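Local coordinates for Exo-alpha-sialidase (Clostridium perfringens, PDB 2VO8), which probably cleaves terminal sialic acids from glycans and carries a cohesin module, the part described here, that probably joins partner proteins in toxin complexes, at residues A117-G122 and H127-S132; F26-G31 and E110-T115; F55-I60 and S71-P76; V79-A84 and V97-T102. All blocks are in the same frame, centred on the assembly; numbering follows the deposited sequence. Where two conformers were deposited one is given.

Contact 1: residues A117-G122 and H127-S132; sequences ALVGAG and HDLELS
Val119 and His127 form an antiparallel hydrogen-bonded pair, each giving its N-H to the other's carbonyl. Val119 N lies 2.9 Å from His127 O, and His127 N lies 2.8 Å from Val119 O. A third backbone bond joins Leu129 N to Ala117 O at 2.9 Å. The His127 side chain, with CG anti to the carbonyl carbon (chi1 -64°), reaches along the neighbouring strand until ND1 and CE1 are both 3.7 Å from Ala121 CB, the methyl approaching obliquely. Val119 O sits near the plane of this ring, at its edge. On the same side of the hairpin the two methyls of Leu129 straddle Val119 CG1, CD1 and CD2 each 3.9 Å away, the side chains meeting at about a right angle. On the other side Leu118 and Asp128 run side by side, bringing CD2 of Leu118 within 3.3 Å of Asp128 OD1. Val119 and Leu129 are thus buried on one side of the hairpin of strands 107-121 and 126-139, while on the other the exposed Asp128 sets a carboxylate oxygen against a leucine methyl, a contact without a hydrogen bond that leaves the pairing to the backbone.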
loop_
_atom_site.group_PDB
_atom_site.type_symbol
_atom_site.label_atom_id
_atom_site.label_comp_id
_atom_site.label_asym_id
_atom_site.label_seq_id
_atom_site.Cartn_x
_atom_site.Cartn_y
_atom_site.Cartn_z
ATOM N N ALA A 117 -4.045 -7.841 -2.648
ATOM C CA ALA A 117 -4.670 -7.038 -1.586
ATOM C C ALA A 117 -5.721 -7.928 -0.927
ATOM O O ALA A 117 -6.659 -8.359 -1.580
ATOM C CB ALA A 117 -5.280 -5.796 -2.132
ATOM N N LEU A 118 -5.476 -8.261 0.332
ATOM C CA LEU A 118 -6.266 -9.299 1.053
ATOM C C LEU A 118 -6.480 -8.768 2.453
ATOM O O LEU A 118 -5.637 -7.973 2.942
ATOM C CB LEU A 118 -5.483 -10.594 1.181
ATOM C CG LEU A 118 -4.750 -11.332 0.068
ATOM C CD1 LEU A 118 -3.789 -12.287 0.698
ATOM C CD2 LEU A 118 -5.737 -12.071 -0.847
ATOM N N VAL A 119 -7.551 -9.233 3.110
ATOM C CA VAL A 119 -7.757 -8.979 4.547
ATOM C C VAL A 119 -8.000 -10.299 5.283
ATOM O O VAL A 119 -8.580 -11.237 4.729
ATOM C CB VAL A 119 -8.895 -7.943 4.879
ATOM C CG1 VAL A 119 -8.542 -6.499 4.428
ATOM C CG2 VAL A 119 -10.238 -8.379 4.288
ATOM N N GLY A 120 -7.472 -10.386 6.515
ATOM C CA GLY A 120 -7.776 -11.463 7.443
ATOM C C GLY A 120 -8.857 -10.916 8.327
ATOM O O GLY A 120 -8.788 -9.752 8.771
ATOM N N ALA A 121 -9.855 -11.750 8.587
ATOM C CA ALA A 121 -11.080 -11.302 9.217
ATOM C C ALA A 121 -11.374 -12.146 10.444
ATOM O O ALA A 121 -10.677 -13.119 10.735
ATOM C CB ALA A 121 -12.238 -11.372 8.233
ATOM N N GLY A 122 -12.418 -11.756 11.159
ATOM C CA GLY A 122 -12.837 -12.430 12.415
ATOM C C GLY A 122 -13.514 -13.788 12.271
ATOM O O GLY A 122 -13.871 -14.435 13.263
ATOM N N HIS A 127 -9.675 -13.020 2.816
ATOM C CA HIS A 127 -10.670 -12.533 1.868
ATOM C C HIS A 127 -10.043 -11.524 0.903
ATOM O O HIS A 127 -9.199 -10.718 1.294
ATOM C CB HIS A 127 -11.766 -11.812 2.609
ATOM C CG HIS A 127 -12.541 -12.692 3.528
ATOM N ND1 HIS A 127 -12.204 -12.844 4.853
ATOM C CD2 HIS A 127 -13.634 -13.460 3.317
ATOM C CE1 HIS A 127 -13.059 -13.685 5.419
ATOM N NE2 HIS A 127 -13.948 -14.059 4.515
ATOM N N ASP A 128 -10.485 -11.548 -0.349
ATOM C CA ASP A 128 -9.913 -10.636 -1.354
ATOM C C ASP A 128 -10.429 -9.225 -1.272
ATOM O O ASP A 128 -11.577 -8.976 -0.945
ATOM C CB ASP A 128 -10.190 -11.139 -2.764
ATOM C CG ASP A 128 -9.570 -12.458 -3.063
ATOM O OD1 ASP A 128 -8.568 -12.859 -2.423
ATOM O OD2 ASP A 128 -10.077 -13.081 -4.033
ATOM N N LEU A 129 -9.560 -8.278 -1.647
ATOM C CA LEU A 129 -9.960 -6.886 -1.851
ATOM C C LEU A 129 -9.774 -6.641 -3.366
ATOM O O LEU A 129 -8.971 -7.293 -3.976
ATOM C CB LEU A 129 -9.050 -5.914 -1.094
ATOM C CG LEU A 129 -9.073 -5.872 0.461
ATOM C CD1 LEU A 129 -8.055 -4.875 0.927
ATOM C CD2 LEU A 129 -10.447 -5.599 1.090
ATOM N N GLU A 130 -10.509 -5.693 -3.906
ATOM C CA GLU A 130 -10.242 -5.207 -5.268
ATOM C C GLU A 130 -8.853 -4.559 -5.295
ATOM O O GLU A 130 -8.478 -3.867 -4.351
ATOM C CB GLU A 130 -11.276 -4.198 -5.672
ATOM C CG GLU A 130 -12.598 -4.837 -6.059
ATOM C CD GLU A 130 -13.495 -3.909 -6.856
ATOM O OE1 GLU A 130 -12.993 -2.963 -7.524
ATOM O OE2 GLU A 130 -14.738 -4.106 -6.781
ATOM N N LEU A 131 -8.133 -4.803 -6.387
ATOM C CA LEU A 131 -6.807 -4.235 -6.587
ATOM C C LEU A 131 -6.865 -2.739 -6.930
ATOM O O LEU A 131 -7.906 -2.160 -7.183
ATOM C CB LEU A 131 -6.049 -5.052 -7.644
ATOM C CG LEU A 131 -5.968 -6.558 -7.378
ATOM C CD1 LEU A 131 -5.177 -7.339 -8.455
ATOM C CD2 LEU A 131 -5.389 -6.803 -5.961
ATOM N N SER A 132 -5.711 -2.079 -6.905
ATOM C CA SER A 132 -5.680 -0.660 -7.210
ATOM C C SER A 132 -4.256 -0.270 -7.688
ATOM O O SER A 132 -3.294 -0.977 -7.405
ATOM C CB SER A 132 -6.129 0.201 -6.031
ATOM O OG SER A 132 -5.314 -0.039 -4.868
#

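Contact 2: residues F26-G31 and E110-T115; sequences FEAILG and EVLGLT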
loop_
_atom_site.group_PDB
_atom_site.type_symbol
_atom_site.label_atom_id
_atom_site.label_comp_id
_atom_site.label_asym_id
_atom_site.label_seq_id
_atom_site.Cartn_x
_atom_site.Cartn_y
_atom_site.Cartn_z
ATOM N N PHE A 26 8.713 11.169 -1.180
ATOM C CA PHE A 26 7.254 11.321 -1.112
ATOM C C PHE A 26 6.650 10.046 -0.512
ATOM O O PHE A 26 7.306 9.044 -0.461
ATOM C CB PHE A 26 6.695 11.602 -2.537
ATOM C CG PHE A 26 6.743 10.400 -3.460
ATOM C CD1 PHE A 26 5.662 9.516 -3.591
ATOM C CD2 PHE A 26 7.883 10.149 -4.237
ATOM C CE1 PHE A 26 5.760 8.407 -4.415
ATOM C CE2 PHE A 26 7.993 9.037 -5.021
ATOM C CZ PHE A 26 6.923 8.170 -5.146
ATOM N N GLU A 27 5.366 10.070 -0.115
ATOM C CA GLU A 27 4.635 8.961 0.511
ATOM C C GLU A 27 3.566 8.378 -0.466
ATOM O O GLU A 27 2.820 9.182 -1.025
ATOM C CB GLU A 27 3.909 9.525 1.782
ATOM C CG GLU A 27 4.813 9.614 3.085
ATOM C CD GLU A 27 5.538 10.974 3.358
ATOM O OE1 GLU A 27 6.444 11.004 4.218
ATOM O OE2 GLU A 27 5.218 12.025 2.765
ATOM N N ALA A 28 3.500 7.066 -0.663
ATOM C CA ALA A 28 2.266 6.434 -1.106
ATOM C C ALA A 28 1.530 5.826 0.080
ATOM O O ALA A 28 2.122 5.100 0.881
ATOM C CB ALA A 28 2.559 5.371 -2.152
ATOM N N ILE A 29 0.240 6.125 0.183
ATOM C CA ILE A 29 -0.549 5.742 1.348
ATOM C C ILE A 29 -1.510 4.606 1.010
ATOM O O ILE A 29 -2.449 4.783 0.234
ATOM C CB ILE A 29 -1.352 6.933 1.902
ATOM C CG1 ILE A 29 -0.410 8.068 2.309
ATOM C CG2 ILE A 29 -2.209 6.497 3.080
ATOM C CD1 ILE A 29 -1.123 9.340 2.711
ATOM N N LEU A 30 -1.266 3.442 1.600
ATOM C CA LEU A 30 -2.030 2.249 1.291
ATOM C C LEU A 30 -3.152 2.039 2.314
ATOM O O LEU A 30 -2.945 2.184 3.517
ATOM C CB LEU A 30 -1.167 1.029 1.235
ATOM C CG LEU A 30 0.211 1.112 0.583
ATOM C CD1 LEU A 30 0.792 -0.292 0.529
ATOM C CD2 LEU A 30 0.005 1.720 -0.839
ATOM N N GLY A 31 -4.352 1.731 1.835
ATOM C CA GLY A 31 -5.466 1.534 2.777
ATOM C C GLY A 31 -6.543 0.614 2.259
ATOM O O GLY A 31 -6.320 -0.179 1.345
ATOM N N GLU A 110 4.880 6.732 -14.309
ATOM C CA GLU A 110 5.164 5.485 -13.623
ATOM C C GLU A 110 3.951 5.016 -12.787
ATOM O O GLU A 110 3.211 5.828 -12.295
ATOM C CB GLU A 110 6.340 5.630 -12.664
ATOM C CG GLU A 110 7.637 6.125 -13.368
ATOM C CD GLU A 110 8.212 5.060 -14.301
ATOM O OE1 GLU A 110 8.042 3.845 -14.040
ATOM O OE2 GLU A 110 8.852 5.437 -15.299
ATOM N N VAL A 111 3.823 3.721 -12.642
ATOM C CA VAL A 111 2.673 3.128 -11.928
ATOM C C VAL A 111 3.118 2.511 -10.606
ATOM O O VAL A 111 3.989 1.635 -10.585
ATOM C CB VAL A 111 1.956 2.100 -12.799
ATOM C CG1 VAL A 111 0.780 1.446 -12.042
ATOM C CG2 VAL A 111 1.517 2.771 -14.157
ATOM N N LEU A 112 2.483 2.981 -9.520
ATOM C CA LEU A 112 2.554 2.373 -8.206
ATOM C C LEU A 112 1.275 1.519 -8.023
ATOM O O LEU A 112 0.182 2.070 -8.069
ATOM C CB LEU A 112 2.662 3.444 -7.159
ATOM C CG LEU A 112 3.786 4.480 -7.442
ATOM C CD1 LEU A 112 3.735 5.592 -6.465
ATOM C CD2 LEU A 112 5.161 3.712 -7.529
ATOM N N GLY A 113 1.466 0.210 -7.939
ATOM C CA GLY A 113 0.391 -0.789 -7.976
ATOM C C GLY A 113 0.274 -1.683 -6.755
ATOM O O GLY A 113 1.239 -1.967 -6.070
ATOM N N LEU A 114 -0.939 -2.158 -6.525
ATOM C CA LEU A 114 -1.178 -3.205 -5.548
ATOM C C LEU A 114 -1.682 -4.400 -6.339
ATOM O O LEU A 114 -2.833 -4.369 -6.857
ATOM C CB LEU A 114 -2.166 -2.710 -4.472
ATOM C CG LEU A 114 -1.805 -1.512 -3.575
ATOM C CD1 LEU A 114 -2.963 -0.962 -2.643
ATOM C CD2 LEU A 114 -0.567 -1.808 -2.642
ATOM N N THR A 115 -0.842 -5.424 -6.480
ATOM C CA THR A 115 -1.188 -6.576 -7.316
ATOM C C THR A 115 -1.776 -7.755 -6.523
ATOM O O THR A 115 -2.237 -8.734 -7.105
ATOM C CB THR A 115 0.029 -7.050 -8.140
ATOM O OG1 THR A 115 1.139 -7.290 -7.261
ATOM C CG2 THR A 115 0.422 -6.007 -9.151
#
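Phe26 holds its CG between the backbone N and the carbonyl carbon (chi1 71°), which carries the ring inward from strand 26-33 to meet Leu112. In Leu112 the CG is instead anti to the carbonyl carbon (chi1 -51°), with the chain extended beyond it, so that CD1 reaches out from strand 107-121. The two side chains come from opposite directions. CD1 of Leu112 arrives near the plane of the phenyl ring and touches its edge, 4.0 Å from Phe26 CE1. The same methyl lies 4.5 Å from Ala28 CB, a looser contact. Farther along, Leu30 and Leu114 meet at a slant: CD2 of Leu114 is 3.8 Å from Leu30 CD1 and 4.0 Å from Leu30 CD2, one methyl set against the fork of the other residue. All five residues are buried, and only carbon meets carbon. Tyr46 of strand 41-49 borders both Leu30 and Leu114, while Val16 touches both Phe26 and Leu112. The backbones stay well apart, the axes of 26-31 and 110-114 approaching to 9.8 Å at an angle of 31° between their directions. Side chains facing each other across two backbones that are not paired mark the core between the two layers of a beta-sandwich, the jelly-roll fold of cohesin modules.

Contact 3: residues F55-I60 and S71-P76; sequences FILNEI and SKEVEP
Glu73 has its OE2 gripped by two groups, the hydroxyl of Tyr50 and the backbone N of Gly77, while its other oxygen, OE1, rests 4.0 Å from Leu57 CD2. The contact closes one edge of the cohesin beta-sandwich: strand 55-62 is paired with 95-103, strand 67-75 with 78-85, and the side chains of 55-60 and 71-76 meet across the gap between the layers. In Glu73 the CG stands anti to the backbone N (chi1 -171°) and the chain is extended beyond it, which carries the carboxylate past Leu57. The leucine projects the other way, its CG likewise trans to its own N, and the two slide by one another in opposite directions. The bonds to OE2 fix the rotation of the carboxylate and would be expected to favour its ionised form.

Farther along the two strands, Ile60 meets Ser71. The extended ethyl branch of Ile60 sends CD1 alongside the serine, 3.9 Å from Ser71 CB. Each strand also carries a classic beta bulge, Asn58 and Glu59 facing Asn100 in one, Val74 and Glu75 facing Lys78 in the other. These irregularities belong to pairings within each layer, whereas the meeting of the two segments rests on side chains and one bridging water. That water gives a hydrogen bond to Ile60 O at 3.0 Å and holds Ser71 OG at 2.7 Å, so the hydroxyl that lies 3.7 Å from Ile60 CD1 is also tied to the backbone of the same residue.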
loop_
_atom_site.group_PDB
_atom_site.type_symbol
_atom_site.label_atom_id
_atom_site.label_comp_id
_atom_site.label_asym_id
_atom_site.label_seq_id
_atom_site.Cartn_x
_atom_site.Cartn_y
_atom_site.Cartn_z
ATOM N N PHE A 55 12.686 4.518 -8.791
ATOM C CA PHE A 55 12.530 4.834 -7.370
ATOM C C PHE A 55 13.477 4.064 -6.478
ATOM O O PHE A 55 13.778 2.951 -6.737
ATOM C CB PHE A 55 11.116 4.574 -6.852
ATOM C CG PHE A 55 10.038 5.191 -7.665
ATOM C CD1 PHE A 55 9.605 6.427 -7.395
ATOM C CD2 PHE A 55 9.450 4.500 -8.701
ATOM C CE1 PHE A 55 8.631 6.975 -8.107
ATOM C CE2 PHE A 55 8.488 5.039 -9.406
ATOM C CZ PHE A 55 8.085 6.293 -9.131
ATOM N N ILE A 56 13.857 4.724 -5.396
ATOM C CA ILE A 56 14.505 4.144 -4.227
ATOM C C ILE A 56 13.423 3.859 -3.107
ATOM O O ILE A 56 12.797 4.791 -2.735
ATOM C CB ILE A 56 15.552 5.197 -3.679
ATOM C CG1 ILE A 56 16.588 5.561 -4.743
ATOM C CG2 ILE A 56 16.182 4.770 -2.454
ATOM C CD1 ILE A 56 17.237 6.884 -4.566
ATOM N N LEU A 57 13.297 2.599 -2.621
ATOM C CA LEU A 57 12.426 2.337 -1.481
ATOM C C LEU A 57 13.105 2.723 -0.171
ATOM O O LEU A 57 14.121 2.141 0.208
ATOM C CB LEU A 57 12.016 0.864 -1.447
ATOM C CG LEU A 57 11.105 0.440 -0.293
ATOM C CD1 LEU A 57 9.756 1.136 -0.390
ATOM C CD2 LEU A 57 10.934 -1.071 -0.271
ATOM N N ASN A 58 12.534 3.707 0.517
ATOM C CA ASN A 58 13.154 4.261 1.731
ATOM C C ASN A 58 12.748 3.571 3.002
ATOM O O ASN A 58 13.605 3.043 3.714
ATOM C CB ASN A 58 12.874 5.747 1.885
ATOM C CG ASN A 58 13.423 6.550 0.750
ATOM O OD1 ASN A 58 12.764 7.473 0.223
ATOM N ND2 ASN A 58 14.634 6.191 0.340
ATOM N N GLU A 59 11.461 3.587 3.315
ATOM C CA GLU A 59 10.939 2.886 4.526
ATOM C C GLU A 59 9.450 2.669 4.321
ATOM O O GLU A 59 8.798 3.447 3.602
ATOM C CB GLU A 59 11.121 3.667 5.804
ATOM C CG GLU A 59 10.575 5.097 5.732
ATOM C CD GLU A 59 10.383 5.797 7.094
ATOM O OE1 GLU A 59 10.971 5.328 8.114
ATOM O OE2 GLU A 59 9.673 6.844 7.126
ATOM N N ILE A 60 8.946 1.617 4.951
ATOM C CA ILE A 60 7.520 1.284 4.894
ATOM C C ILE A 60 7.102 1.213 6.365
ATOM O O ILE A 60 7.676 0.457 7.147
ATOM C CB ILE A 60 7.289 -0.033 4.187
ATOM C CG1 ILE A 60 7.607 0.078 2.679
ATOM C CG2 ILE A 60 5.837 -0.510 4.320
ATOM C CD1 ILE A 60 7.619 -1.238 2.035
ATOM N N SER A 71 7.521 -5.958 6.169
ATOM C CA SER A 71 7.645 -5.891 4.721
ATOM C C SER A 71 8.954 -6.511 4.252
ATOM O O SER A 71 9.958 -6.464 4.966
ATOM C CB SER A 71 7.538 -4.457 4.237
ATOM O OG SER A 71 8.691 -3.698 4.567
ATOM N N LYS A 72 8.928 -7.079 3.051
ATOM C CA LYS A 72 10.129 -7.626 2.399
ATOM C C LYS A 72 10.036 -7.360 0.900
ATOM O O LYS A 72 9.028 -7.687 0.252
ATOM C CB LYS A 72 10.265 -9.141 2.631
ATOM C CG LYS A 72 11.663 -9.737 2.229
ATOM C CD LYS A 72 11.723 -11.306 2.198
ATOM C CE LYS A 72 10.563 -11.940 1.390
ATOM N NZ LYS A 72 10.723 -13.405 0.970
ATOM N N GLU A 73 11.092 -6.761 0.370
ATOM C CA GLU A 73 11.220 -6.625 -1.049
ATOM C C GLU A 73 11.703 -7.985 -1.556
ATOM O O GLU A 73 12.909 -8.310 -1.461
ATOM C CB GLU A 73 12.177 -5.488 -1.376
ATOM C CG GLU A 73 12.159 -5.199 -2.837
ATOM C CD GLU A 73 12.705 -3.839 -3.195
ATOM O OE1 GLU A 73 13.525 -3.307 -2.433
ATOM O OE2 GLU A 73 12.359 -3.328 -4.288
ATOM N N VAL A 74 10.752 -8.788 -2.048
ATOM C CA VAL A 74 11.018 -10.175 -2.457
ATOM C C VAL A 74 11.647 -10.315 -3.856
ATOM O O VAL A 74 12.280 -11.319 -4.155
ATOM C CB VAL A 74 9.759 -11.051 -2.347
ATOM C CG1 VAL A 74 9.089 -10.880 -0.973
ATOM C CG2 VAL A 74 8.765 -10.766 -3.489
ATOM N N GLU A 75 11.452 -9.307 -4.694
ATOM C CA GLU A 75 12.207 -9.122 -5.934
ATOM C C GLU A 75 12.325 -7.651 -6.068
ATOM O O GLU A 75 11.507 -6.949 -5.524
ATOM C CB GLU A 75 11.395 -9.551 -7.149
ATOM C CG GLU A 75 11.228 -11.013 -7.425
ATOM C CD GLU A 75 10.410 -11.204 -8.703
ATOM O OE1 GLU A 75 10.690 -10.487 -9.729
ATOM O OE2 GLU A 75 9.475 -12.039 -8.682
ATOM N N PRO A 76 13.295 -7.157 -6.859
ATOM C CA PRO A 76 13.325 -5.712 -7.070
ATOM C C PRO A 76 11.952 -5.185 -7.569
ATOM O O PRO A 76 11.381 -5.724 -8.535
ATOM C CB PRO A 76 14.413 -5.551 -8.131
ATOM C CG PRO A 76 15.276 -6.719 -7.938
ATOM C CD PRO A 76 14.387 -7.841 -7.578
HETATM O O HOH W 1 8.301 -2.436 6.923
#

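Contact 4: residues V79-A84 and V97-T102; sequences VRILVA and VKVNLT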
loop_
_atom_site.group_PDB
_atom_site.type_symbol
_atom_site.label_atom_id
_atom_site.label_comp_id
_atom_site.label_asym_id
_atom_site.label_seq_id
_atom_site.Cartn_x
_atom_site.Cartn_y
_atom_site.Cartn_z
ATOM N N VAL A 79 7.122 -5.789 -3.316
ATOM C CA VAL A 79 7.288 -5.705 -1.852
ATOM C C VAL A 79 6.055 -6.325 -1.175
ATOM O O VAL A 79 4.925 -5.837 -1.334
ATOM C CB VAL A 79 7.466 -4.282 -1.348
ATOM C CG1 VAL A 79 7.887 -4.273 0.188
ATOM C CG2 VAL A 79 8.468 -3.487 -2.190
ATOM N N ARG A 80 6.305 -7.394 -0.433
ATOM C CA ARG A 80 5.285 -8.041 0.376
ATOM C C ARG A 80 5.126 -7.253 1.663
ATOM O O ARG A 80 6.100 -7.054 2.385
ATOM C CB ARG A 80 5.658 -9.489 0.675
ATOM C CG ARG A 80 4.588 -10.158 1.514
ATOM C CD ARG A 80 4.708 -11.660 1.491
ATOM N NE ARG A 80 5.817 -12.147 2.319
ATOM C CZ ARG A 80 6.898 -12.805 1.874
ATOM N NH1 ARG A 80 7.071 -13.078 0.571
ATOM N NH2 ARG A 80 7.832 -13.192 2.738
ATOM N N ILE A 81 3.905 -6.821 1.943
ATOM C CA ILE A 81 3.579 -5.954 3.078
ATOM C C ILE A 81 2.461 -6.612 3.884
ATOM O O ILE A 81 1.385 -6.908 3.336
ATOM C CB ILE A 81 3.154 -4.559 2.662
ATOM C CG1 ILE A 81 4.232 -3.910 1.770
ATOM C CG2 ILE A 81 2.774 -3.702 3.896
ATOM C CD1 ILE A 81 3.909 -2.587 1.390
ATOM N N LEU A 82 2.771 -6.914 5.159
ATOM C CA LEU A 82 1.794 -7.504 6.093
ATOM C C LEU A 82 1.485 -6.442 7.126
ATOM O O LEU A 82 2.423 -5.951 7.807
ATOM C CB LEU A 82 2.382 -8.741 6.789
ATOM C CG LEU A 82 2.839 -9.894 5.896
ATOM C CD1 LEU A 82 3.426 -11.106 6.689
ATOM C CD2 LEU A 82 1.701 -10.371 5.028
ATOM N N VAL A 83 0.199 -6.082 7.242
ATOM C CA VAL A 83 -0.330 -5.120 8.211
ATOM C C VAL A 83 -1.162 -5.941 9.213
ATOM O O VAL A 83 -2.007 -6.719 8.811
ATOM C CB VAL A 83 -1.384 -4.088 7.667
ATOM C CG1 VAL A 83 -1.500 -2.926 8.629
ATOM C CG2 VAL A 83 -1.140 -3.591 6.233
ATOM N N ALA A 84 -0.940 -5.754 10.507
ATOM C CA ALA A 84 -1.733 -6.491 11.526
ATOM C C ALA A 84 -2.171 -5.559 12.643
ATOM O O ALA A 84 -1.436 -4.662 13.095
ATOM C CB ALA A 84 -0.962 -7.696 12.071
ATOM N N VAL A 97 -0.828 1.940 5.690
ATOM C CA VAL A 97 0.619 1.853 5.451
ATOM C C VAL A 97 1.111 3.106 4.718
ATOM O O VAL A 97 0.402 3.627 3.849
ATOM C CB VAL A 97 0.983 0.634 4.598
ATOM C CG1 VAL A 97 2.591 0.586 4.367
ATOM C CG2 VAL A 97 0.422 -0.648 5.172
ATOM N N LYS A 98 2.293 3.594 5.115
ATOM C CA LYS A 98 2.997 4.692 4.428
ATOM C C LYS A 98 4.199 4.059 3.734
ATOM O O LYS A 98 5.043 3.464 4.403
ATOM C CB LYS A 98 3.544 5.695 5.439
ATOM C CG LYS A 98 2.523 6.406 6.306
ATOM C CD LYS A 98 3.174 7.531 7.129
ATOM C CE LYS A 98 3.234 7.300 8.643
ATOM N NZ LYS A 98 3.207 8.678 9.278
ATOM N N VAL A 99 4.296 4.194 2.409
ATOM C CA VAL A 99 5.471 3.720 1.667
ATOM C C VAL A 99 6.255 4.948 1.191
ATOM O O VAL A 99 5.749 5.773 0.450
ATOM C CB VAL A 99 5.100 2.812 0.445
ATOM C CG1 VAL A 99 6.366 2.292 -0.287
ATOM C CG2 VAL A 99 4.236 1.672 0.837
ATOM N N ASN A 100 7.474 5.123 1.704
ATOM C CA ASN A 100 8.254 6.330 1.445
ATOM C C ASN A 100 9.280 5.980 0.352
ATOM O O ASN A 100 10.003 4.992 0.470
ATOM C CB ASN A 100 8.951 6.814 2.716
ATOM C CG ASN A 100 9.497 8.187 2.563
ATOM O OD1 ASN A 100 10.540 8.382 1.872
ATOM N ND2 ASN A 100 8.804 9.181 3.138
ATOM N N LEU A 101 9.238 6.752 -0.726
ATOM C CA LEU A 101 10.029 6.541 -1.957
ATOM C C LEU A 101 10.693 7.828 -2.376
ATOM O O LEU A 101 10.185 8.872 -2.144
ATOM C CB LEU A 101 9.119 6.068 -3.105
ATOM C CG LEU A 101 8.475 4.700 -2.839
ATOM C CD1 LEU A 101 6.946 4.754 -3.099
ATOM C CD2 LEU A 101 9.087 3.584 -3.589
ATOM N N THR A 102 11.856 7.742 -3.025
ATOM C CA THR A 102 12.503 8.903 -3.661
ATOM C C THR A 102 12.765 8.569 -5.138
ATOM O O THR A 102 13.417 7.550 -5.437
ATOM C CB THR A 102 13.821 9.280 -2.989
ATOM O OG1 THR A 102 13.604 9.534 -1.580
ATOM C CG2 THR A 102 14.488 10.506 -3.685
#
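Val83 and Val97, like Ile81 and Val99, meet through branched aliphatic side chains, methyl against methyl, with no flat group between them. CG2 of Val97 makes two of the three close approaches. It presses on Val83 CG2 at 3.5 Å, tighter than usual for two methyl carbons, and lies 4.1 Å from Ile81 CG2. One methyl of strand 95-103 is therefore shared by two residues of strand 78-85 whose side chains point to the same side. The torsion of Val97 explains the choice of branch: with CG1 anti to the backbone N (chi1 -180°), CG2 is left beside that N and faces the other strand. In Val83 too it is CG2, the branch trans to the carbonyl carbon, that makes the touch. Ile81 has a second foothold, as its extended ethyl arm carries CD1 to 4.3 Å from Val99 CG2. All four residues are buried and the contact is purely apolar. The two backbones run roughly antiparallel, 149° between their directions, and their axes approach to 9.8 Å. Leu30 of strand 26-33 fills in against both Ile81 and Val97, and Ile60 of strand 55-62 touches Val97. The side chains face each other from two layers of the sandwich: strand 78-85 is flanked in its own layer by 41-49 and 67-75, while 95-103 runs between 26-33 and 55-62.

Contacts 2, 3 and 4 bridge the two layers of one beta-sandwich, whereas contact 1 pairs neighbouring strands within a layer. Contacts 3 and 4 lie close, their centres 8 Å apart, and contacts 2 and 4 are separated by 9 Å. Strands 26-33 of contact 2 and 95-103 of contact 4 are neighbours in one layer, where Leu30 N and Val97 O, 2.8 Å apart, probably form a hydrogen bond. Segment 55-60 of contact 3 also reaches contact 2, Phe55 CE1 lying 3.6 Å from Phe26 CZ. Contact 1 continues strand 107-121 beyond contact 2, with a probable bond of 2.8 Å between Ser132 O and Leu114 N. Contacts 1 and 3 lie on opposite sides of the chain's centre, their own centres 21 Å apart.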